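Local structure of phosphodiesterase (Candida albicans, 6CPU) at residues S333-A345 and L391-E404. The protein is a largely helical member of the cyclic nucleotide phosphodiesterase family, of the HD/PDEase clan, with bound zinc and magnesium ions. Numbering follows the deposited sequence.
Sequences SLNPIQTLGLLVA and LRICWPDLLTCTIE
L391, near the end of helix 377-394, meets V344 where helix 336-348 of the all-helical phosphodiesterase domain is flanked by the end of helix 377-394, the short helix 396-400 and the loop after it. The two side chains reach tip to tip, L391 CD1 lying 4.0 Å from V344 CG1. W395, the first residue past helix 377-394, is also the N-cap residue of helix 396-400. Its indole comes obliquely to V344, whose CG2 is 3.8 Å from W395 CZ3, while F259 makes an edge-to-face contact with the same ring. L398 CB covers one face of the indole near its rim. With CG anti to the backbone N (chi1 175°), L398 sends CD2 to V344 and CD1 to L340, the latter ending 4.1 Å from L340 CD2. One turn earlier on helix 336-348, I337 extends CD1 to within 3.6 Å of C401 CB, so the apolar seam continues past the short helix into the loop. At I403 the contact turns polar, as two side-chain amides grip one backbone carbonyl. N335 ND2 donates to I403 O at 3.2 Å, nearly along the C=O axis, whereas Q338 NE2 approaches that oxygen from above the carbonyl plane, at 3.1 Å. A capping box engages the oxygens of both amides, which probably helps to fix their orientation: N335 OD1 caps helix 336-348 by accepting from Q338 N, and Q338 OE1 accepts from N335 N. The NH2 groups turn to the loop. E404 follows, its chain passing obliquely beside both amides, and E404 CG lies 3.6 Å from Q338 NE2.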
ATOM      1  N   SER A 333      -5.607  21.442 -14.138  1.00 48.21           N
ATOM      2  CA  SER A 333      -4.356  21.005 -14.747  1.00 48.34           C
ATOM      3  C   SER A 333      -4.474  19.566 -15.250  1.00 46.17           C
ATOM      4  O   SER A 333      -4.108  19.278 -16.389  1.00 48.80           O
ATOM      5  CB  SER A 333      -3.194  21.132 -13.760  1.00 49.83           C
ATOM      6  OG  SER A 333      -2.994  22.483 -13.379  1.00 50.61           O
ATOM      7  N   LEU A 334      -5.004  18.677 -14.408  1.00 43.33           N
ATOM      8  CA  LEU A 334      -5.159  17.264 -14.764  1.00 40.49           C
ATOM      9  C   LEU A 334      -6.595  16.938 -15.153  1.00 38.52           C
ATOM     10  O   LEU A 334      -7.533  17.222 -14.410  1.00 37.95           O
ATOM     11  CB  LEU A 334      -4.714  16.364 -13.600  1.00 40.42           C
ATOM     12  CG  LEU A 334      -3.274  16.538 -13.108  1.00 39.97           C
ATOM     13  CD1 LEU A 334      -2.969  15.590 -11.952  1.00 41.01           C
ATOM     14  CD2 LEU A 334      -2.288  16.323 -14.246  1.00 40.79           C
ATOM     15  N   ASN A 335      -6.757  16.339 -16.325  1.00 38.28           N
ATOM     16  CA  ASN A 335      -8.059  15.891 -16.809  1.00 38.83           C
ATOM     17  C   ASN A 335      -8.533  14.602 -16.083  1.00 38.51           C
ATOM     18  O   ASN A 335      -7.823  14.098 -15.193  1.00 36.69           O
ATOM     19  CB  ASN A 335      -8.025  15.747 -18.344  1.00 39.41           C
ATOM     20  CG  ASN A 335      -7.338  14.476 -18.820  1.00 41.30           C
ATOM     21  OD1 ASN A 335      -6.879  13.651 -18.023  1.00 40.94           O
ATOM     22  ND2 ASN A 335      -7.273  14.308 -20.139  1.00 42.03           N
ATOM     23  N   PRO A 336      -9.733  14.084 -16.432  1.00 37.34           N
ATOM     24  CA  PRO A 336     -10.285  12.950 -15.667  1.00 35.74           C
ATOM     25  C   PRO A 336      -9.458  11.654 -15.686  1.00 36.49           C
ATOM     26  O   PRO A 336      -9.291  11.037 -14.629  1.00 37.07           O
ATOM     27  CB  PRO A 336     -11.652  12.721 -16.316  1.00 36.92           C
ATOM     28  CG  PRO A 336     -12.044  14.079 -16.821  1.00 36.87           C
ATOM     29  CD  PRO A 336     -10.761  14.686 -17.313  1.00 37.41           C
ATOM     30  N   ILE A 337      -8.955  11.241 -16.848  1.00 35.72           N
ATOM     31  CA  ILE A 337      -8.146  10.012 -16.910  1.00 36.72           C
ATOM     32  C   ILE A 337      -6.786  10.184 -16.229  1.00 35.01           C
ATOM     33  O   ILE A 337      -6.305   9.262 -15.572  1.00 35.26           O
ATOM     34  CB  ILE A 337      -8.006   9.440 -18.340  1.00 38.33           C
ATOM     35  CG1 ILE A 337      -7.495   7.994 -18.272  1.00 39.44           C
ATOM     36  CG2 ILE A 337      -7.096  10.299 -19.210  1.00 38.87           C
ATOM     37  CD1 ILE A 337      -7.695   7.219 -19.554  1.00 41.81           C
ATOM     38  N   GLN A 338      -6.183  11.364 -16.358  1.00 33.15           N
ATOM     39  CA  GLN A 338      -4.950  11.692 -15.651  1.00 32.59           C
ATOM     40  C   GLN A 338      -5.166  11.756 -14.141  1.00 32.23           C
ATOM     41  O   GLN A 338      -4.284  11.391 -13.359  1.00 28.96           O
ATOM     42  CB  GLN A 338      -4.394  13.035 -16.117  1.00 33.62           C
ATOM     43  CG  GLN A 338      -3.949  13.052 -17.567  1.00 33.85           C
ATOM     44  CD  GLN A 338      -4.008  14.444 -18.176  1.00 34.46           C
ATOM     45  OE1 GLN A 338      -4.038  15.451 -17.462  1.00 33.23           O
ATOM     46  NE2 GLN A 338      -4.047  14.502 -19.501  1.00 35.77           N
ATOM     47  N   THR A 339      -6.330  12.254 -13.735  1.00 30.53           N
ATOM     48  CA  THR A 339      -6.707  12.286 -12.324  1.00 31.85           C
ATOM     49  C   THR A 339      -6.818  10.847 -11.781  1.00 30.05           C
ATOM     50  O   THR A 339      -6.319  10.552 -10.698  1.00 29.89           O
ATOM     51  CB  THR A 339      -8.044  13.041 -12.127  1.00 33.53           C
ATOM     52  OG1 THR A 339      -7.894  14.396 -12.570  1.00 34.43           O
ATOM     53  CG2 THR A 339      -8.470  13.035 -10.677  1.00 33.45           C
ATOM     54  N   LEU A 340      -7.467   9.971 -12.544  1.00 29.19           N
ATOM     55  CA  LEU A 340      -7.585   8.551 -12.178  1.00 28.63           C
ATOM     56  C   LEU A 340      -6.202   7.894 -12.109  1.00 28.87           C
ATOM     57  O   LEU A 340      -5.910   7.157 -11.169  1.00 28.76           O
ATOM     58  CB  LEU A 340      -8.468   7.787 -13.164  1.00 27.80           C
ATOM     59  CG  LEU A 340      -8.658   6.283 -12.900  1.00 28.31           C
ATOM     60  CD1 LEU A 340      -9.266   6.039 -11.534  1.00 27.63           C
ATOM     61  CD2 LEU A 340      -9.509   5.624 -13.979  1.00 28.63           C
ATOM     62  N   GLY A 341      -5.355   8.187 -13.094  1.00 28.50           N
ATOM     63  CA  GLY A 341      -3.978   7.689 -13.112  1.00 28.34           C
ATOM     64  C   GLY A 341      -3.170   8.097 -11.895  1.00 29.43           C
ATOM     65  O   GLY A 341      -2.390   7.300 -11.370  1.00 28.32           O
ATOM     66  N   LEU A 342      -3.358   9.338 -11.441  1.00 28.64           N
ATOM     67  CA  LEU A 342      -2.672   9.835 -10.257  1.00 29.11           C
ATOM     68  C   LEU A 342      -3.151   9.073  -9.022  1.00 27.06           C
ATOM     69  O   LEU A 342      -2.340   8.664  -8.181  1.00 24.45           O
ATOM     70  CB  LEU A 342      -2.929  11.331 -10.060  1.00 30.89           C
ATOM     71  CG  LEU A 342      -1.871  12.191  -9.360  1.00 34.22           C
ATOM     72  CD1 LEU A 342      -2.542  13.327  -8.603  1.00 35.51           C
ATOM     73  CD2 LEU A 342      -0.948  11.443  -8.411  1.00 35.12           C
ATOM     74  N   LEU A 343      -4.467   8.903  -8.919  1.00 25.21           N
ATOM     75  CA  LEU A 343      -5.052   8.192  -7.787  1.00 24.88           C
ATOM     76  C   LEU A 343      -4.595   6.731  -7.741  1.00 23.82           C
ATOM     77  O   LEU A 343      -4.222   6.243  -6.681  1.00 22.58           O
ATOM     78  CB  LEU A 343      -6.569   8.253  -7.839  1.00 25.44           C
ATOM     79  CG  LEU A 343      -7.110   9.669  -7.624  1.00 25.72           C
ATOM     80  CD1 LEU A 343      -8.575   9.737  -8.010  1.00 25.63           C
ATOM     81  CD2 LEU A 343      -6.890  10.112  -6.192  1.00 25.88           C
ATOM     82  N   VAL A 344      -4.634   6.053  -8.886  1.00 24.61           N
ATOM     83  CA  VAL A 344      -4.133   4.675  -8.985  1.00 23.99           C
ATOM     84  C   VAL A 344      -2.639   4.604  -8.608  1.00 22.71           C
ATOM     85  O   VAL A 344      -2.243   3.729  -7.839  1.00 21.46           O
ATOM     86  CB  VAL A 344      -4.450   4.040 -10.362  1.00 24.17           C
ATOM     87  CG1 VAL A 344      -3.730   2.719 -10.546  1.00 24.38           C
ATOM     88  CG2 VAL A 344      -5.952   3.812 -10.503  1.00 25.44           C
ATOM     89  N   ALA A 345      -1.819   5.535  -9.090  1.00 22.08           N
ATOM     90  CA  ALA A 345      -0.404   5.564  -8.686  1.00 21.35           C
ATOM     91  C   ALA A 345      -0.207   5.768  -7.199  1.00 21.32           C
ATOM     92  O   ALA A 345       0.643   5.119  -6.602  1.00 21.49           O
ATOM     93  CB  ALA A 345       0.364   6.627  -9.462  1.00 21.51           C
ATOM     94  N   LEU A 391      -1.543  -4.400 -11.860  1.00 19.39           N
ATOM     95  CA  LEU A 391      -2.364  -3.805 -12.929  1.00 19.86           C
ATOM     96  C   LEU A 391      -2.391  -4.645 -14.206  1.00 20.93           C
ATOM     97  O   LEU A 391      -3.432  -4.715 -14.861  1.00 20.28           O
ATOM     98  CB  LEU A 391      -1.932  -2.364 -13.233  1.00 20.18           C
ATOM     99  CG  LEU A 391      -2.068  -1.340 -12.095  1.00 21.21           C
ATOM    100  CD1 LEU A 391      -1.486  -0.005 -12.514  1.00 21.40           C
ATOM    101  CD2 LEU A 391      -3.528  -1.171 -11.668  1.00 23.14           C
ATOM    102  N   ARG A 392      -1.274  -5.292 -14.558  1.00 21.00           N
ATOM    103  CA  ARG A 392      -1.228  -6.126 -15.777  1.00 21.86           C
ATOM    104  C   ARG A 392      -2.261  -7.252 -15.730  1.00 22.07           C
ATOM    105  O   ARG A 392      -2.818  -7.635 -16.762  1.00 20.46           O
ATOM    106  CB  ARG A 392       0.179  -6.710 -15.993  1.00 23.06           C
ATOM    107  CG  ARG A 392       0.340  -7.586 -17.239  1.00 24.38           C
ATOM    108  CD  ARG A 392       0.135  -6.778 -18.513  1.00 24.99           C
ATOM    109  NE  ARG A 392       0.076  -7.623 -19.707  1.00 25.40           N
ATOM    110  CZ  ARG A 392      -1.012  -8.227 -20.190  1.00 25.98           C
ATOM    111  NH1 ARG A 392      -2.196  -8.154 -19.580  1.00 25.78           N
ATOM    112  NH2 ARG A 392      -0.898  -8.948 -21.305  1.00 27.61           N
ATOM    113  N   ILE A 393      -2.493  -7.788 -14.528  1.00 21.12           N
ATOM    114  CA  ILE A 393      -3.477  -8.850 -14.301  1.00 22.57           C
ATOM    115  C   ILE A 393      -4.876  -8.295 -14.006  1.00 23.24           C
ATOM    116  O   ILE A 393      -5.857  -8.739 -14.598  1.00 25.09           O
ATOM    117  CB  ILE A 393      -3.017  -9.782 -13.146  1.00 22.63           C
ATOM    118  CG1 ILE A 393      -1.635 -10.376 -13.446  1.00 24.07           C
ATOM    119  CG2 ILE A 393      -4.054 -10.866 -12.850  1.00 23.17           C
ATOM    120  CD1 ILE A 393      -1.479 -11.025 -14.808  1.00 24.19           C
ATOM    121  N   CYS A 394      -4.975  -7.321 -13.104  1.00 22.80           N
ATOM    122  CA  CYS A 394      -6.265  -6.822 -12.633  1.00 23.69           C
ATOM    123  C   CYS A 394      -6.929  -5.756 -13.506  1.00 23.58           C
ATOM    124  O   CYS A 394      -8.152  -5.661 -13.511  1.00 25.55           O
ATOM    125  CB  CYS A 394      -6.129  -6.241 -11.234  1.00 24.29           C
ATOM    126  SG  CYS A 394      -5.664  -7.487 -10.034  1.00 26.16           S
ATOM    127  N   TRP A 395      -6.139  -4.962 -14.217  1.00 24.01           N
ATOM    128  CA  TRP A 395      -6.654  -3.787 -14.927  1.00 24.78           C
ATOM    129  C   TRP A 395      -5.804  -3.468 -16.175  1.00 25.85           C
ATOM    130  O   TRP A 395      -5.379  -2.326 -16.371  1.00 24.91           O
ATOM    131  CB  TRP A 395      -6.684  -2.592 -13.957  1.00 25.83           C
ATOM    132  CG  TRP A 395      -7.741  -1.565 -14.221  1.00 26.96           C
ATOM    133  CD1 TRP A 395      -8.518  -1.434 -15.348  1.00 29.17           C
ATOM    134  CD2 TRP A 395      -8.123  -0.500 -13.350  1.00 27.90           C
ATOM    135  NE1 TRP A 395      -9.355  -0.354 -15.220  1.00 28.59           N
ATOM    136  CE2 TRP A 395      -9.134   0.238 -14.005  1.00 28.77           C
ATOM    137  CE3 TRP A 395      -7.707  -0.091 -12.079  1.00 27.24           C
ATOM    138  CZ2 TRP A 395      -9.729   1.371 -13.425  1.00 28.99           C
ATOM    139  CZ3 TRP A 395      -8.306   1.028 -11.505  1.00 28.22           C
ATOM    140  CH2 TRP A 395      -9.302   1.743 -12.177  1.00 28.40           C
ATOM    141  N   PRO A 396      -5.555  -4.481 -17.028  1.00 27.08           N
ATOM    142  CA  PRO A 396      -4.663  -4.278 -18.174  1.00 28.38           C
ATOM    143  C   PRO A 396      -5.111  -3.171 -19.133  1.00 29.55           C
ATOM    144  O   PRO A 396      -4.266  -2.477 -19.711  1.00 27.23           O
ATOM    145  CB  PRO A 396      -4.664  -5.642 -18.880  1.00 28.07           C
ATOM    146  CG  PRO A 396      -5.869  -6.345 -18.386  1.00 27.81           C
ATOM    147  CD  PRO A 396      -6.086  -5.853 -16.987  1.00 27.38           C
ATOM    148  N   ASP A 397      -6.420  -2.984 -19.274  1.00 32.60           N
ATOM    149  CA  ASP A 397      -6.922  -1.942 -20.163  1.00 36.26           C
ATOM    150  C   ASP A 397      -6.685  -0.520 -19.628  1.00 33.59           C
ATOM    151  O   ASP A 397      -6.674   0.426 -20.413  1.00 32.95           O
ATOM    152  CB  ASP A 397      -8.396  -2.181 -20.512  1.00 39.89           C
ATOM    153  CG  ASP A 397      -8.606  -3.425 -21.386  1.00 43.53           C
ATOM    154  OD1 ASP A 397      -7.622  -4.046 -21.852  1.00 46.81           O
ATOM    155  OD2 ASP A 397      -9.776  -3.779 -21.622  1.00 47.17           O
ATOM    156  N   LEU A 398      -6.460  -0.340 -18.324  1.00 30.73           N
ATOM    157  CA  LEU A 398      -6.033   0.973 -17.836  1.00 29.87           C
ATOM    158  C   LEU A 398      -4.608   1.301 -18.310  1.00 28.62           C
ATOM    159  O   LEU A 398      -4.317   2.452 -18.634  1.00 29.77           O
ATOM    160  CB  LEU A 398      -6.136   1.091 -16.298  1.00 29.61           C
ATOM    161  CG  LEU A 398      -5.607   2.391 -15.658  1.00 30.20           C
ATOM    162  CD1 LEU A 398      -6.502   3.582 -15.974  1.00 31.85           C
ATOM    163  CD2 LEU A 398      -5.443   2.265 -14.150  1.00 30.54           C
ATOM    164  N   LEU A 399      -3.732   0.298 -18.351  1.00 28.54           N
ATOM    165  CA  LEU A 399      -2.329   0.511 -18.699  1.00 28.40           C
ATOM    166  C   LEU A 399      -2.130   1.007 -20.132  1.00 30.18           C
ATOM    167  O   LEU A 399      -1.221   1.794 -20.384  1.00 29.77           O
ATOM    168  CB  LEU A 399      -1.511  -0.762 -18.489  1.00 28.62           C
ATOM    169  CG  LEU A 399      -1.375  -1.230 -17.031  1.00 27.95           C
ATOM    170  CD1 LEU A 399      -0.610  -2.542 -16.966  1.00 27.88           C
ATOM    171  CD2 LEU A 399      -0.709  -0.155 -16.176  1.00 28.25           C
ATOM    172  N   THR A 400      -2.987   0.554 -21.040  1.00 30.96           N
ATOM    173  CA  THR A 400      -2.884   0.895 -22.466  1.00 33.40           C
ATOM    174  C   THR A 400      -3.666   2.153 -22.869  1.00 35.43           C
ATOM    175  O   THR A 400      -3.542   2.614 -24.006  1.00 35.47           O
ATOM    176  CB  THR A 400      -3.345  -0.276 -23.348  1.00 33.71           C
ATOM    177  OG1 THR A 400      -4.652  -0.689 -22.957  1.00 32.82           O
ATOM    178  CG2 THR A 400      -2.383  -1.460 -23.239  1.00 34.63           C
ATOM    179  N   CYS A 401      -4.464   2.707 -21.959  1.00 36.20           N
ATOM    180  CA  CYS A 401      -5.051   4.029 -22.169  1.00 38.26           C
ATOM    181  C   CYS A 401      -3.943   5.057 -22.288  1.00 38.89           C
ATOM    182  O   CYS A 401      -2.879   4.905 -21.686  1.00 39.24           O
ATOM    183  CB  CYS A 401      -5.945   4.449 -21.002  1.00 38.23           C
ATOM    184  SG  CYS A 401      -7.521   3.597 -20.903  1.00 40.18           S
ATOM    185  N   THR A 402      -4.203   6.108 -23.057  1.00 37.51           N
ATOM    186  CA  THR A 402      -3.270   7.215 -23.194  1.00 36.82           C
ATOM    187  C   THR A 402      -3.836   8.412 -22.435  1.00 36.87           C
ATOM    188  O   THR A 402      -5.037   8.457 -22.164  1.00 37.39           O
ATOM    189  CB  THR A 402      -3.026   7.541 -24.683  1.00 39.05           C
ATOM    190  OG1 THR A 402      -4.281   7.747 -25.345  1.00 39.01           O
ATOM    191  CG2 THR A 402      -2.303   6.389 -25.362  1.00 38.62           C
ATOM    192  N   ILE A 403      -2.980   9.361 -22.067  1.00 35.95           N
ATOM    193  CA  ILE A 403      -3.407  10.484 -21.225  1.00 36.86           C
ATOM    194  C   ILE A 403      -4.368  11.461 -21.915  1.00 40.12           C
ATOM    195  O   ILE A 403      -5.068  12.211 -21.237  1.00 39.70           O
ATOM    196  CB  ILE A 403      -2.220  11.279 -20.638  1.00 36.31           C
ATOM    197  CG1 ILE A 403      -1.348  11.898 -21.739  1.00 35.73           C
ATOM    198  CG2 ILE A 403      -1.380  10.399 -19.720  1.00 35.48           C
ATOM    199  CD1 ILE A 403      -0.520  13.052 -21.231  1.00 35.75           C
ATOM    200  N   GLU A 404      -4.354  11.473 -23.247  1.00 44.11           N
ATOM    201  CA  GLU A 404      -5.333  12.200 -24.062  1.00 49.00           C
ATOM    202  C   GLU A 404      -5.454  11.490 -25.397  1.00 50.30           C
ATOM    203  O   GLU A 404      -4.575  10.712 -25.764  1.00 50.13           O
ATOM    204  CB  GLU A 404      -4.900  13.648 -24.285  1.00 52.09           C
ATOM    205  CG  GLU A 404      -4.904  14.480 -23.019  1.00 55.72           C
ATOM    206  CD  GLU A 404      -4.945  15.966 -23.276  1.00 60.95           C
ATOM    207  OE1 GLU A 404      -4.343  16.427 -24.273  1.00 65.76           O
ATOM    208  OE2 GLU A 404      -5.571  16.671 -22.460  1.00 62.86           O
TER